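Local coordinates for protein O-ureido-L-serine synthase (Streptomyces lavendulae, PDB 3X44) that joins hydroxyurea to O-acetyl-L-serine in a pyridoxal-phosphate-dependent reaction, making O-ureido-L-serine for biosynthesis of the antibiotic D-cycloserine, at residues H26-S35 and A280-P291; L60-S71 and G86-Y97. The protein carries 1 engineered substitution. All coordinates share one frame; numbering follows the deposited sequence.

Contact 1: H26-S35 and A280-P291; sequences HTSVYVKVES and APEGTVLLAMLP. With PUS ((E)-O-(carbamoylamino)-N-({3-hydroxy-2-methyl-5-[(phosphonooxy)methyl]pyridin-4-yl}methylidene)-L-serine), chain C.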
loop_
_atom_site.group_PDB
_atom_site.type_symbol
_atom_site.label_atom_id
_atom_site.label_comp_id
_atom_site.label_asym_id
_atom_site.label_seq_id
_atom_site.Cartn_x
_atom_site.Cartn_y
_atom_site.Cartn_z
ATOM N N HIS A 26 -1.713 -25.763 -17.528
ATOM C CA HIS A 26 -0.804 -26.300 -16.516
ATOM C C HIS A 26 0.213 -25.302 -15.959
ATOM O O HIS A 26 1.066 -25.666 -15.143
ATOM C CB HIS A 26 -0.065 -27.517 -17.083
ATOM C CG HIS A 26 0.855 -27.191 -18.220
ATOM N ND1 HIS A 26 0.399 -26.801 -19.461
ATOM C CD2 HIS A 26 2.208 -27.196 -18.301
ATOM C CE1 HIS A 26 1.430 -26.578 -20.257
ATOM N NE2 HIS A 26 2.538 -26.811 -19.578
ATOM N N THR A 27 0.127 -24.047 -16.388
ATOM C CA THR A 27 1.063 -23.039 -15.916
ATOM C C THR A 27 0.398 -21.754 -15.433
ATOM O O THR A 27 -0.823 -21.595 -15.504
ATOM C CB THR A 27 2.065 -22.664 -17.014
ATOM O OG1 THR A 27 1.409 -21.848 -17.997
ATOM C CG2 THR A 27 2.622 -23.913 -17.677
ATOM N N SER A 28 1.226 -20.842 -14.933
ATOM C CA SER A 28 0.764 -19.548 -14.444
ATOM C C SER A 28 1.712 -18.496 -14.995
ATOM O O SER A 28 2.930 -18.613 -14.859
ATOM C CB SER A 28 0.793 -19.496 -12.913
ATOM O OG SER A 28 -0.231 -20.289 -12.342
ATOM N N VAL A 29 1.153 -17.476 -15.632
ATOM C CA VAL A 29 1.963 -16.405 -16.183
ATOM C C VAL A 29 1.542 -15.104 -15.529
ATOM O O VAL A 29 0.371 -14.737 -15.560
ATOM C CB VAL A 29 1.783 -16.280 -17.714
ATOM C CG1 VAL A 29 2.637 -15.132 -18.248
ATOM C CG2 VAL A 29 2.180 -17.585 -18.394
ATOM N N TYR A 30 2.506 -14.422 -14.926
ATOM C CA TYR A 30 2.248 -13.154 -14.263
ATOM C C TYR A 30 2.949 -12.067 -15.062
ATOM O O TYR A 30 3.909 -12.348 -15.772
ATOM C CB TYR A 30 2.787 -13.190 -12.834
ATOM C CG TYR A 30 1.977 -14.048 -11.881
ATOM C CD1 TYR A 30 2.284 -15.396 -11.695
ATOM C CD2 TYR A 30 0.927 -13.501 -11.138
ATOM C CE1 TYR A 30 1.568 -16.178 -10.790
ATOM C CE2 TYR A 30 0.206 -14.283 -10.227
ATOM C CZ TYR A 30 0.535 -15.616 -10.060
ATOM O OH TYR A 30 -0.155 -16.381 -9.152
ATOM N N VAL A 31 2.466 -10.834 -14.958
ATOM C CA VAL A 31 3.061 -9.723 -15.690
ATOM C C VAL A 31 3.227 -8.471 -14.822
ATOM O O VAL A 31 2.346 -8.139 -14.026
ATOM C CB VAL A 31 2.203 -9.361 -16.948
ATOM C CG1 VAL A 31 2.270 -10.487 -17.961
ATOM C CG2 VAL A 31 0.748 -9.103 -16.556
ATOM N N LYS A 32 4.376 -7.802 -14.957
ATOM C CA LYS A 32 4.647 -6.567 -14.216
ATOM C C LYS A 32 4.203 -5.426 -15.118
ATOM O O LYS A 32 4.749 -5.227 -16.211
ATOM C CB LYS A 32 6.142 -6.433 -13.888
ATOM C CG LYS A 32 6.453 -5.442 -12.753
ATOM C CD LYS A 32 7.638 -5.896 -11.886
ATOM C CE LYS A 32 7.984 -4.877 -10.794
ATOM N NZ LYS A 32 6.834 -4.544 -9.878
ATOM N N VAL A 33 3.200 -4.690 -14.658
ATOM C CA VAL A 33 2.617 -3.590 -15.410
ATOM C C VAL A 33 3.220 -2.228 -15.085
ATOM O O VAL A 33 2.701 -1.485 -14.253
ATOM C CB VAL A 33 1.095 -3.542 -15.165
ATOM C CG1 VAL A 33 0.407 -2.739 -16.265
ATOM C CG2 VAL A 33 0.555 -4.955 -15.116
ATOM N N GLU A 34 4.309 -1.903 -15.777
ATOM C CA GLU A 34 5.024 -0.645 -15.583
ATOM C C GLU A 34 4.277 0.592 -16.097
ATOM O O GLU A 34 4.721 1.717 -15.892
ATOM C CB GLU A 34 6.397 -0.739 -16.254
ATOM C CG GLU A 34 7.306 -1.785 -15.619
ATOM C CD GLU A 34 7.651 -1.457 -14.181
ATOM O OE1 GLU A 34 7.520 -2.346 -13.313
ATOM O OE2 GLU A 34 8.056 -0.305 -13.920
ATOM N N SER A 35 3.146 0.378 -16.762
ATOM C CA SER A 35 2.354 1.489 -17.277
ATOM C C SER A 35 1.796 2.285 -16.102
ATOM O O SER A 35 1.433 3.449 -16.247
ATOM C CB SER A 35 1.201 0.965 -18.140
ATOM O OG SER A 35 0.392 0.076 -17.397
ATOM N N ALA A 280 6.559 -26.433 -20.909
ATOM C CA ALA A 280 7.083 -26.491 -19.541
ATOM C C ALA A 280 6.300 -27.456 -18.649
ATOM O O ALA A 280 5.137 -27.751 -18.911
ATOM C CB ALA A 280 7.074 -25.093 -18.921
ATOM N N PRO A 281 6.940 -27.976 -17.589
ATOM C CA PRO A 281 6.257 -28.905 -16.679
ATOM C C PRO A 281 5.103 -28.239 -15.941
ATOM O O PRO A 281 5.095 -27.025 -15.745
ATOM C CB PRO A 281 7.357 -29.354 -15.719
ATOM C CG PRO A 281 8.397 -28.291 -15.799
ATOM C CD PRO A 281 8.343 -27.753 -17.199
ATOM N N GLU A 282 4.130 -29.042 -15.530
ATOM C CA GLU A 282 2.972 -28.530 -14.810
ATOM C C GLU A 282 3.401 -27.780 -13.549
ATOM O O GLU A 282 4.345 -28.181 -12.875
ATOM C CB GLU A 282 2.043 -29.686 -14.433
ATOM C CG GLU A 282 1.916 -30.754 -15.514
ATOM C CD GLU A 282 0.534 -31.387 -15.554
ATOM O OE1 GLU A 282 0.071 -31.743 -16.660
ATOM O OE2 GLU A 282 -0.086 -31.528 -14.477
ATOM N N GLY A 283 2.701 -26.692 -13.240
ATOM C CA GLY A 283 3.025 -25.903 -12.062
ATOM C C GLY A 283 4.003 -24.766 -12.320
ATOM O O GLY A 283 4.161 -23.874 -11.487
ATOM N N THR A 284 4.653 -24.797 -13.478
ATOM C CA THR A 284 5.631 -23.776 -13.852
ATOM C C THR A 284 5.048 -22.365 -13.775
ATOM O O THR A 284 3.990 -22.091 -14.346
ATOM C CB THR A 284 6.156 -24.027 -15.283
ATOM O OG1 THR A 284 6.895 -25.255 -15.310
ATOM C CG2 THR A 284 7.058 -22.887 -15.741
ATOM N N VAL A 285 5.741 -21.482 -13.059
ATOM C CA VAL A 285 5.312 -20.092 -12.908
ATOM C C VAL A 285 6.299 -19.149 -13.602
ATOM O O VAL A 285 7.511 -19.235 -13.387
ATOM C CB VAL A 285 5.209 -19.686 -11.423
ATOM C CG1 VAL A 285 4.715 -18.249 -11.323
ATOM C CG2 VAL A 285 4.261 -20.624 -10.684
ATOM N N LEU A 286 5.772 -18.251 -14.430
ATOM C CA LEU A 286 6.605 -17.309 -15.164
ATOM C C LEU A 286 6.176 -15.868 -14.957
ATOM O O LEU A 286 4.994 -15.588 -14.789
ATOM C CB LEU A 286 6.553 -17.625 -16.658
ATOM C CG LEU A 286 6.889 -19.060 -17.065
ATOM C CD1 LEU A 286 5.605 -19.893 -17.171
ATOM C CD2 LEU A 286 7.623 -19.030 -18.396
ATOM N N LEU A 287 7.151 -14.960 -14.981
ATOM C CA LEU A 287 6.901 -13.532 -14.825
ATOM C C LEU A 287 7.455 -12.778 -16.032
ATOM O O LEU A 287 8.631 -12.930 -16.382
ATOM C CB LEU A 287 7.573 -13.002 -13.561
ATOM C CG LEU A 287 7.489 -11.485 -13.372
ATOM C CD1 LEU A 287 6.030 -11.096 -13.090
ATOM C CD2 LEU A 287 8.395 -11.047 -12.224
ATOM N N ALA A 288 6.606 -11.959 -16.653
ATOM C CA ALA A 288 6.989 -11.174 -17.821
ATOM C C ALA A 288 6.843 -9.673 -17.576
ATOM O O ALA A 288 5.854 -9.220 -16.988
ATOM C CB ALA A 288 6.134 -11.579 -19.025
ATOM N N MET A 289 7.831 -8.908 -18.033
ATOM C CA MET A 289 7.812 -7.458 -17.882
ATOM C C MET A 289 7.014 -6.799 -19.004
ATOM O O MET A 289 7.165 -7.153 -20.168
ATOM C CB MET A 289 9.236 -6.895 -17.919
ATOM C CG MET A 289 10.138 -7.363 -16.799
ATOM S SD MET A 289 9.639 -6.662 -15.219
ATOM C CE MET A 289 9.914 -4.907 -15.508
ATOM N N LEU A 290 6.157 -5.848 -18.641
ATOM C CA LEU A 290 5.368 -5.088 -19.606
ATOM C C LEU A 290 5.865 -3.658 -19.360
ATOM O O LEU A 290 5.375 -2.951 -18.473
ATOM C CB LEU A 290 3.866 -5.194 -19.309
ATOM C CG LEU A 290 3.242 -6.571 -19.038
ATOM C CD1 LEU A 290 1.728 -6.421 -19.060
ATOM C CD2 LEU A 290 3.701 -7.605 -20.066
ATOM N N PRO A 291 6.871 -3.233 -20.132
ATOM C CA PRO A 291 7.492 -1.906 -20.035
ATOM C C PRO A 291 6.637 -0.654 -20.127
ATOM O O PRO A 291 6.898 0.317 -19.415
ATOM C CB PRO A 291 8.577 -1.944 -21.111
ATOM C CG PRO A 291 8.896 -3.427 -21.252
ATOM C CD PRO A 291 7.528 -4.054 -21.168
HETATM N N PUS C . 13.736 2.404 -23.482
HETATM C CA PUS C . 14.938 3.329 -23.411
HETATM C CB PUS C . 16.155 2.757 -24.223
HETATM O OG PUS C . 15.772 2.573 -25.660
HETATM N ND PUS C . 16.907 2.775 -26.532
HETATM C CE PUS C . 17.282 1.791 -27.380
HETATM N NZ2 PUS C . 16.889 0.523 -27.161
HETATM O OZ1 PUS C . 17.962 2.045 -28.322
HETATM C C PUS C . 14.537 4.706 -23.984
HETATM O O PUS C . 13.378 5.013 -24.018
HETATM O OT PUS C . 15.381 5.468 -24.390
HETATM C C2 PUS C . 10.284 -0.376 -23.852
HETATM C C3 PUS C . 11.344 0.626 -23.636
HETATM C C4 PUS C . 12.650 0.179 -23.138
HETATM C C5 PUS C . 12.845 -1.246 -22.845
HETATM C C6 PUS C . 11.723 -2.167 -23.082
HETATM C C2A PUS C . 8.948 0.038 -24.400
HETATM C C4A PUS C . 13.828 1.126 -23.078
HETATM C C5A PUS C . 14.170 -1.775 -22.318
HETATM N N1 PUS C . 10.520 -1.705 -23.570
HETATM O O3 PUS C . 11.090 1.933 -23.835
HETATM O O1P PUS C . 16.399 -0.120 -21.055
HETATM O O2P PUS C . 15.877 -1.288 -19.067
HETATM O O3P PUS C . 16.520 -2.496 -21.011
HETATM O O4P PUS C . 14.359 -1.394 -20.914
HETATM P P PUS C . 15.796 -1.324 -20.516
HETATM O O HOH W 1 2.596 -2.002 -18.743
#
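From S28 to V33 the backbone runs parallel to V285-L290, the two strand axes 4.5 Å apart at closest and turned by 26°, with amide-carbonyl bonds alternating from S28 N to T284 O as far as E34 N to L290 O. Y30 N points at L286 O almost in line (2.8 Å, 173° at the hydrogen).

L290 carries much of the packing on the face it shares with V31 and V33: its CG lies 3.6 Å from V31 CB, and its two methyls straddle that atom, CD1 by V31 CG2 and CD2 by V31 CG1. On the other face V285 CG1 meets the edge of the Y30 ring, 3.8 Å from CD1, while F164 stacks edge-to-face on the same ring. K32 and M289 lie side by side, K32 CB 3.7 Å from M289 SD, and K32 NZ continues to a salt bridge with E159. These are neighbouring strands of the mixed six-stranded sheet in this type II PLP enzyme, and helix 264-278 covers the L286 and L290 side.

At the start, within the type II turn P281-T284, G283 N bonds to H26 O at 2.7 Å. With CG between backbone N and carbonyl carbon (chi1 65°), the H26 ring turns its NE2 to A280 O in a weak, bent bond. At the far end P291 CB lies above the PUS pyridine plane, off its rim, 3.1 Å from N1.

Contact 2: L60-S71 and G86-Y97; sequences LKPGDTIVECTS and GYRFVAVMGDTY. With PUS ((E)-O-(carbamoylamino)-N-({3-hydroxy-2-methyl-5-[(phosphonooxy)methyl]pyridin-4-yl}methylidene)-L-serine), chain C.
Y97 carries CG anti to its carbonyl carbon (chi1 -74°), a rotation that turns one face of its ring to S71. There S71 CA stands over the ring centre, 3.8 Å from the Y97 centroid and 9° off the normal, a CH-pi contact, and S71 O lies 3.2 Å from Y97 CD2 above the same ring. T70 and S71 lie at and just after the C-terminal part of strand 65-70, the first strand of a beta-alpha-beta unit, strand 65-70, helix 73-85, strand 88-94, whose two strands are parallel neighbours with axes 17° apart. Regular backbone bonds run from R88 N to D64 O through T70 N to V92 O.

On the face bearing F89, the CG2 methyl of I66 packs 3.9 Å from F89 CD1, the two side chains crossing near a right angle, and I66 CD1 reaches back to Y87 CB. On the other face V67 CG2 touches V92 CG2, and V92 CG1 adjoins C69 CB; V90 meets T65 CG2 there and also packs on W314 of a neighbouring subunit. The Y87 ring takes L60 CD1 over one face and K61 O at its edge, while Y87 OH bonds to E55. R88 NH1 makes a weak bond to G63 O. E68 OE1 forms a salt bridge with R139 and accepts from C69 N through its anti lone pair, while OE2 accepts from Q142 N.

Near the ligand, a water links T70 O to G94 N across the strand ends. T70 OG1 donates to carboxylate atom OT of PUS at 2.6 Å, a bond joined by S71 N, and S71 OG donates at 2.8 Å to the side-chain oxygen OG of PUS, which joins CB to ND.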
loop_
_atom_site.group_PDB
_atom_site.type_symbol
_atom_site.label_atom_id
_atom_site.label_comp_id
_atom_site.label_asym_id
_atom_site.label_seq_id
_atom_site.Cartn_x
_atom_site.Cartn_y
_atom_site.Cartn_z
ATOM N N LEU A 60 23.958 18.438 -11.117
ATOM C CA LEU A 60 22.730 19.074 -11.580
ATOM C C LEU A 60 22.275 20.177 -10.645
ATOM O O LEU A 60 22.258 20.007 -9.430
ATOM C CB LEU A 60 21.606 18.040 -11.717
ATOM C CG LEU A 60 21.432 17.326 -13.062
ATOM C CD1 LEU A 60 20.183 16.447 -12.997
ATOM C CD2 LEU A 60 21.309 18.334 -14.194
ATOM N N LYS A 61 21.901 21.309 -11.223
ATOM C CA LYS A 61 21.434 22.448 -10.449
ATOM C C LYS A 61 20.176 22.970 -11.128
ATOM O O LYS A 61 19.985 22.774 -12.324
ATOM C CB LYS A 61 22.527 23.531 -10.396
ATOM C CG LYS A 61 22.062 24.953 -10.691
ATOM C CD LYS A 61 23.239 25.919 -10.764
ATOM C CE LYS A 61 23.538 26.339 -12.204
ATOM N NZ LYS A 61 24.586 25.483 -12.836
ATOM N N PRO A 62 19.288 23.625 -10.366
ATOM C CA PRO A 62 18.051 24.157 -10.953
ATOM C C PRO A 62 18.302 24.981 -12.214
ATOM O O PRO A 62 19.193 25.834 -12.247
ATOM C CB PRO A 62 17.430 24.993 -9.828
ATOM C CG PRO A 62 18.460 25.061 -8.742
ATOM C CD PRO A 62 19.376 23.892 -8.922
ATOM N N GLY A 63 17.509 24.719 -13.249
ATOM C CA GLY A 63 17.660 25.437 -14.501
ATOM C C GLY A 63 18.622 24.750 -15.454
ATOM O O GLY A 63 18.736 25.143 -16.618
ATOM N N ASP A 64 19.319 23.726 -14.965
ATOM C CA ASP A 64 20.267 22.985 -15.797
ATOM C C ASP A 64 19.531 22.233 -16.905
ATOM O O ASP A 64 18.345 21.922 -16.774
ATOM C CB ASP A 64 21.052 21.989 -14.946
ATOM C CG ASP A 64 22.347 22.572 -14.410
ATOM O OD1 ASP A 64 23.001 21.892 -13.591
ATOM O OD2 ASP A 64 22.710 23.704 -14.802
ATOM N N THR A 65 20.243 21.942 -17.990
ATOM C CA THR A 65 19.659 21.236 -19.125
ATOM C C THR A 65 20.166 19.796 -19.242
ATOM O O THR A 65 21.367 19.543 -19.192
ATOM C CB THR A 65 19.962 21.979 -20.448
ATOM O OG1 THR A 65 19.276 23.240 -20.463
ATOM C CG2 THR A 65 19.513 21.144 -21.640
ATOM N N ILE A 66 19.238 18.862 -19.407
ATOM C CA ILE A 66 19.575 17.450 -19.536
ATOM C C ILE A 66 19.323 17.005 -20.972
ATOM O O ILE A 66 18.285 17.324 -21.557
ATOM C CB ILE A 66 18.712 16.578 -18.579
ATOM C CG1 ILE A 66 19.031 16.924 -17.124
ATOM C CG2 ILE A 66 18.972 15.100 -18.832
ATOM C CD1 ILE A 66 17.824 16.940 -16.218
ATOM N N VAL A 67 20.282 16.279 -21.540
ATOM C CA VAL A 67 20.152 15.792 -22.909
ATOM C C VAL A 67 20.389 14.290 -22.951
ATOM O O VAL A 67 21.284 13.774 -22.275
ATOM C CB VAL A 67 21.151 16.486 -23.869
ATOM C CG1 VAL A 67 22.579 16.060 -23.549
ATOM C CG2 VAL A 67 20.808 16.135 -25.311
ATOM N N GLU A 68 19.585 13.597 -23.751
ATOM C CA GLU A 68 19.702 12.148 -23.865
ATOM C C GLU A 68 19.161 11.609 -25.188
ATOM O O GLU A 68 18.193 12.138 -25.738
ATOM C CB GLU A 68 18.952 11.489 -22.709
ATOM C CG GLU A 68 18.931 9.974 -22.778
ATOM C CD GLU A 68 20.299 9.380 -22.546
ATOM O OE1 GLU A 68 21.170 9.529 -23.431
ATOM O OE2 GLU A 68 20.504 8.771 -21.477
ATOM N N CYS A 69 19.811 10.573 -25.709
ATOM C CA CYS A 69 19.352 9.931 -26.941
ATOM C C CYS A 69 18.414 8.848 -26.432
ATOM O O CYS A 69 18.797 8.042 -25.584
ATOM C CB CYS A 69 20.507 9.283 -27.709
ATOM S SG CYS A 69 19.929 8.155 -28.993
ATOM N N THR A 70 17.192 8.823 -26.940
ATOM C CA THR A 70 16.217 7.861 -26.449
ATOM C C THR A 70 15.363 7.252 -27.555
ATOM O O THR A 70 15.260 7.819 -28.642
ATOM C CB THR A 70 15.283 8.568 -25.436
ATOM O OG1 THR A 70 14.234 7.688 -25.038
ATOM C CG2 THR A 70 14.662 9.805 -26.081
ATOM N N SER A 71 14.765 6.095 -27.274
ATOM C CA SER A 71 13.863 5.451 -28.231
ATOM C C SER A 71 12.465 5.999 -27.941
ATOM O O SER A 71 11.486 5.610 -28.583
ATOM C CB SER A 71 13.863 3.921 -28.068
ATOM O OG SER A 71 13.442 3.519 -26.773
ATOM N N GLY A 86 12.237 21.146 -11.990
ATOM C CA GLY A 86 12.791 22.425 -12.404
ATOM C C GLY A 86 14.007 22.354 -13.311
ATOM O O GLY A 86 14.948 23.133 -13.154
ATOM N N TYR A 87 13.992 21.427 -14.262
ATOM C CA TYR A 87 15.094 21.281 -15.204
ATOM C C TYR A 87 14.608 21.475 -16.637
ATOM O O TYR A 87 13.403 21.548 -16.901
ATOM C CB TYR A 87 15.730 19.891 -15.083
ATOM C CG TYR A 87 16.428 19.643 -13.767
ATOM C CD1 TYR A 87 17.511 20.429 -13.375
ATOM C CD2 TYR A 87 15.989 18.639 -12.904
ATOM C CE1 TYR A 87 18.142 20.219 -12.148
ATOM C CE2 TYR A 87 16.613 18.426 -11.679
ATOM C CZ TYR A 87 17.686 19.220 -11.308
ATOM O OH TYR A 87 18.304 19.021 -10.094
ATOM N N ARG A 88 15.564 21.583 -17.554
ATOM C CA ARG A 88 15.272 21.722 -18.972
ATOM C C ARG A 88 15.714 20.388 -19.561
ATOM O O ARG A 88 16.709 19.817 -19.113
ATOM C CB ARG A 88 16.082 22.873 -19.582
ATOM C CG ARG A 88 15.489 24.257 -19.329
ATOM C CD ARG A 88 16.577 25.306 -19.086
ATOM N NE ARG A 88 16.031 26.658 -18.976
ATOM C CZ ARG A 88 16.744 27.735 -18.654
ATOM N NH1 ARG A 88 18.044 27.629 -18.405
ATOM N NH2 ARG A 88 16.161 28.925 -18.587
ATOM N N PHE A 89 14.976 19.884 -20.543
ATOM C CA PHE A 89 15.311 18.608 -21.161
ATOM C C PHE A 89 15.277 18.665 -22.691
ATOM O O PHE A 89 14.403 19.303 -23.286
ATOM C CB PHE A 89 14.356 17.508 -20.666
ATOM C CG PHE A 89 14.616 16.164 -21.292
ATOM C CD1 PHE A 89 15.832 15.513 -21.088
ATOM C CD2 PHE A 89 13.674 15.577 -22.131
ATOM C CE1 PHE A 89 16.115 14.302 -21.714
ATOM C CE2 PHE A 89 13.941 14.365 -22.765
ATOM C CZ PHE A 89 15.166 13.725 -22.558
ATOM N N VAL A 90 16.235 17.988 -23.316
ATOM C CA VAL A 90 16.341 17.933 -24.770
ATOM C C VAL A 90 16.474 16.476 -25.183
ATOM O O VAL A 90 17.452 15.819 -24.831
ATOM C CB VAL A 90 17.605 18.660 -25.285
ATOM C CG1 VAL A 90 17.602 18.676 -26.810
ATOM C CG2 VAL A 90 17.676 20.061 -24.726
ATOM N N ALA A 91 15.499 15.975 -25.935
ATOM C CA ALA A 91 15.526 14.589 -26.383
ATOM C C ALA A 91 16.129 14.456 -27.779
ATOM O O ALA A 91 15.849 15.263 -28.662
ATOM C CB ALA A 91 14.118 14.011 -26.373
ATOM N N VAL A 92 16.968 13.439 -27.954
ATOM C CA VAL A 92 17.606 13.140 -29.232
ATOM C C VAL A 92 16.976 11.806 -29.607
ATOM O O VAL A 92 17.316 10.780 -29.032
ATOM C CB VAL A 92 19.128 12.955 -29.076
ATOM C CG1 VAL A 92 19.707 12.342 -30.342
ATOM C CG2 VAL A 92 19.785 14.296 -28.786
ATOM N N MET A 93 16.061 11.822 -30.570
ATOM C CA MET A 93 15.350 10.605 -30.944
ATOM C C MET A 93 15.274 10.298 -32.434
ATOM O O MET A 93 15.124 11.195 -33.257
ATOM C CB MET A 93 13.932 10.681 -30.367
ATOM C CG MET A 93 13.110 9.422 -30.517
ATOM S SD MET A 93 11.610 9.538 -29.522
ATOM C CE MET A 93 10.876 11.069 -30.150
ATOM N N GLY A 94 15.379 9.016 -32.771
ATOM C CA GLY A 94 15.295 8.609 -34.164
ATOM C C GLY A 94 13.967 9.074 -34.721
ATOM O O GLY A 94 12.968 9.080 -34.003
ATOM N N ASP A 95 13.939 9.448 -35.998
ATOM C CA ASP A 95 12.709 9.946 -36.607
ATOM C C ASP A 95 11.645 8.891 -36.888
ATOM O O ASP A 95 10.528 9.237 -37.284
ATOM C CB ASP A 95 13.029 10.667 -37.912
ATOM C CG ASP A 95 13.698 9.759 -38.931
ATOM O OD1 ASP A 95 13.851 8.544 -38.666
ATOM O OD2 ASP A 95 14.073 10.272 -40.001
ATOM N N THR A 96 11.980 7.618 -36.685
ATOM C CA THR A 96 11.031 6.543 -36.950
ATOM C C THR A 96 10.206 6.081 -35.752
ATOM O O THR A 96 9.246 5.327 -35.919
ATOM C CB THR A 96 11.739 5.317 -37.567
ATOM O OG1 THR A 96 12.924 5.016 -36.823
ATOM C CG2 THR A 96 12.115 5.605 -39.021
ATOM N N TYR A 97 10.571 6.526 -34.550
ATOM C CA TYR A 97 9.825 6.149 -33.346
ATOM C C TYR A 97 8.453 6.833 -33.401
ATOM O O TYR A 97 8.306 7.872 -34.034
ATOM C CB TYR A 97 10.619 6.542 -32.092
ATOM C CG TYR A 97 11.800 5.618 -31.881
ATOM C CD1 TYR A 97 13.099 6.040 -32.158
ATOM C CD2 TYR A 97 11.603 4.290 -31.494
ATOM C CE1 TYR A 97 14.177 5.151 -32.060
ATOM C CE2 TYR A 97 12.673 3.403 -31.396
ATOM C CZ TYR A 97 13.952 3.842 -31.684
ATOM O OH TYR A 97 15.003 2.963 -31.605
HETATM N N PUS C . 13.736 2.404 -23.482
HETATM C CA PUS C . 14.938 3.329 -23.411
HETATM C CB PUS C . 16.155 2.757 -24.223
HETATM O OG PUS C . 15.772 2.573 -25.660
HETATM N ND PUS C . 16.907 2.775 -26.532
HETATM C CE PUS C . 17.282 1.791 -27.380
HETATM N NZ2 PUS C . 16.889 0.523 -27.161
HETATM O OZ1 PUS C . 17.962 2.045 -28.322
HETATM C C PUS C . 14.537 4.706 -23.984
HETATM O O PUS C . 13.378 5.013 -24.018
HETATM O OT PUS C . 15.381 5.468 -24.390
HETATM C C2 PUS C . 10.284 -0.376 -23.852
HETATM C C3 PUS C . 11.344 0.626 -23.636
HETATM C C4 PUS C . 12.650 0.179 -23.138
HETATM C C5 PUS C . 12.845 -1.246 -22.845
HETATM C C6 PUS C . 11.723 -2.167 -23.082
HETATM C C2A PUS C . 8.948 0.038 -24.400
HETATM C C4A PUS C . 13.828 1.126 -23.078
HETATM C C5A PUS C . 14.170 -1.775 -22.318
HETATM N N1 PUS C . 10.520 -1.705 -23.570
HETATM O O3 PUS C . 11.090 1.933 -23.835
HETATM O O1P PUS C . 16.399 -0.120 -21.055
HETATM O O2P PUS C . 15.877 -1.288 -19.067
HETATM O O3P PUS C . 16.520 -2.496 -21.011
HETATM O O4P PUS C . 14.359 -1.394 -20.914
HETATM P P PUS C . 15.796 -1.324 -20.516
HETATM O O HOH W 2 16.929 7.441 -30.920
#

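Overall arrangement
Contact 2 is nested along the chain inside the long loop that contact 1 closes: strand 28-33 comes first, then strands 65-70 and 88-94, and strand 285-290 returns last. The two lie in different sheets, contact 1 in the mixed six-stranded one and contact 2 in the four-stranded parallel one, on opposite sides of the chain's centre. Their centres are about 34 Å apart and their nearest atoms about 9 Å, without touching. What they share is PUS, which bridges them: P291 abuts its pyridine ring, while T70 and S71 grip its amino-acid moiety. This placement is consistent with a ligand held between two sheet-based lobes, as in the cysteine synthase family.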